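PDB 4DQ6: putative pyridoxal phosphate-dependent transferase from Clostridium difficile, which binds pyridoxal-5'-phosphate and belongs to the class I and II aminotransferase family of PLP-dependent enzymes. Local coordinates for residues G98-I103 with P122-F127. Numbering follows the deposited sequence.
With PLP (pyridoxal-5'-phosphate), chain C.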
# COMPACT_ATOMS: atom_id res chain seq x y z
N GLY A 98 3.38 -5.20 2.43
CA GLY A 98 4.69 -5.86 2.33
C GLY A 98 5.28 -6.28 3.66
O GLY A 98 4.90 -5.81 4.78
N VAL A 99 6.27 -7.14 3.57
CA VAL A 99 6.95 -7.61 4.77
C VAL A 99 7.70 -6.50 5.43
O VAL A 99 7.59 -6.37 6.66
CB VAL A 99 7.87 -8.79 4.43
CG1 VAL A 99 8.80 -9.13 5.60
CG2 VAL A 99 6.99 -10.00 4.04
N ILE A 100 8.48 -5.73 4.70
CA ILE A 100 9.29 -4.72 5.38
C ILE A 100 8.46 -3.61 6.03
O ILE A 100 8.72 -3.19 7.16
CB ILE A 100 10.37 -4.17 4.45
CG1 ILE A 100 11.29 -5.33 4.06
CG2 ILE A 100 11.14 -3.04 5.16
CD1 ILE A 100 12.06 -5.99 5.19
N PRO A 101 7.34 -3.17 5.42
CA PRO A 101 6.48 -2.24 6.10
C PRO A 101 6.01 -2.75 7.46
O PRO A 101 5.98 -2.01 8.45
CB PRO A 101 5.29 -2.13 5.16
CG PRO A 101 5.83 -2.37 3.80
CD PRO A 101 7.02 -3.28 3.99
N ALA A 102 5.59 -4.02 7.52
CA ALA A 102 5.17 -4.65 8.79
C ALA A 102 6.30 -4.62 9.77
O ALA A 102 6.09 -4.27 10.95
CB ALA A 102 4.61 -6.09 8.57
N ILE A 103 7.47 -5.07 9.38
CA ILE A 103 8.63 -5.11 10.28
C ILE A 103 8.97 -3.73 10.80
O ILE A 103 9.29 -3.54 11.98
CB ILE A 103 9.80 -5.81 9.58
CG1 ILE A 103 9.46 -7.27 9.35
CG2 ILE A 103 11.09 -5.69 10.41
CD1 ILE A 103 10.53 -8.13 8.75
N PRO A 122 25.60 -12.46 6.13
CA PRO A 122 24.96 -11.62 5.10
C PRO A 122 23.48 -11.90 5.01
O PRO A 122 23.07 -13.09 5.06
CB PRO A 122 25.72 -12.03 3.85
CG PRO A 122 26.15 -13.46 4.10
CD PRO A 122 26.44 -13.53 5.60
N VAL A 123 22.65 -10.88 4.83
CA VAL A 123 21.23 -11.05 4.75
C VAL A 123 20.64 -9.92 3.91
O VAL A 123 21.24 -8.86 3.78
CB VAL A 123 20.55 -11.16 6.16
CG1 VAL A 123 20.57 -9.79 6.85
CG2 VAL A 123 19.12 -11.67 6.10
N TYR A 124 19.46 -10.20 3.39
CA TYR A 124 18.52 -9.27 2.70
C TYR A 124 18.72 -7.86 3.26
O TYR A 124 18.58 -7.66 4.47
CB TYR A 124 17.12 -9.76 2.95
CG TYR A 124 16.05 -8.99 2.21
CD1 TYR A 124 16.10 -8.84 0.85
CD2 TYR A 124 14.96 -8.45 2.91
CE1 TYR A 124 15.14 -8.13 0.18
CE2 TYR A 124 13.96 -7.74 2.22
CZ TYR A 124 14.08 -7.59 0.86
OH TYR A 124 13.13 -6.89 0.09
N SER A 125 19.10 -6.92 2.40
CA SER A 125 19.67 -5.66 2.91
C SER A 125 18.65 -4.81 3.65
O SER A 125 19.04 -4.05 4.52
CB SER A 125 20.33 -4.87 1.82
OG SER A 125 19.33 -4.46 0.89
N PRO A 126 17.36 -4.90 3.33
CA PRO A 126 16.40 -4.11 4.11
C PRO A 126 16.36 -4.44 5.57
O PRO A 126 15.89 -3.60 6.36
CB PRO A 126 15.08 -4.41 3.43
CG PRO A 126 15.52 -4.53 2.01
CD PRO A 126 16.72 -5.40 2.09
N PHE A 127 16.83 -5.62 5.98
CA PHE A 127 16.97 -5.95 7.43
C PHE A 127 17.86 -4.93 8.18
O PHE A 127 17.57 -4.54 9.32
CB PHE A 127 17.58 -7.32 7.63
CG PHE A 127 16.59 -8.47 7.61
CD1 PHE A 127 15.45 -8.46 6.88
CD2 PHE A 127 16.92 -9.59 8.38
CE1 PHE A 127 14.59 -9.57 6.92
CE2 PHE A 127 16.09 -10.68 8.45
CZ PHE A 127 14.95 -10.69 7.67
N1 PLP C . 11.93 -10.45 2.97
C2 PLP C . 12.89 -11.17 2.30
C2A PLP C . 13.89 -12.07 2.96
C3 PLP C . 12.99 -11.10 0.86
O3 PLP C . 13.93 -11.76 0.20
C4 PLP C . 12.05 -10.26 0.13
C4A PLP C . 12.14 -10.10 -1.36
C5 PLP C . 11.06 -9.54 0.92
C6 PLP C . 11.05 -9.66 2.33
C5A PLP C . 10.06 -8.70 0.18
O4P PLP C . 9.64 -7.75 1.11
P PLP C . 8.35 -6.88 0.68
O1P PLP C . 7.19 -7.79 0.91
O2P PLP C . 8.51 -5.66 1.67
O3P PLP C . 8.59 -6.62 -0.84
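In the cofactor pocket of this fold-type I PLP enzyme, Ile100, in the first turn of helix 99-110, meets Tyr124 and Pro126, on the segment that leads into helix 126-133. The CG1 branch of Ile100 does the touching: chi1 (-62°) sets CG1 anti to the carbonyl carbon, and Ile100 CD1 lies 3.8 Å from Pro126 CB. Ile100 CD1 also meets Tyr124 CE2 at 3.9 Å, at the ring edge and near its plane. One face of the Tyr124 ring carries the pyridine ring of PLP, Tyr124 CZ lying 3.4 Å from PLP C4; on the opposite face Pro126 CD sits 3.4 Å above the ring plane, so the phenol is sandwiched between cofactor and proline. The phosphate is gripped at the N-terminus of helix 99-110, where Gly98 is the N-cap. Val99 N donates to PLP O1P (2.9 Å, 169°) and Ile100 N to PLP O2P (3.0 Å, 170°), two nearly straight bonds that probably gain from the helix dipole. Gly98 CA comes within 3.5 Å of PLP O1P. The OH of Tyr65 of the second subunit is also hydrogen-bonded to PLP. A helix N-terminus holding the phosphate and an aromatic ring stacked on the pyridine are characteristic of fold-type I PLP enzymes.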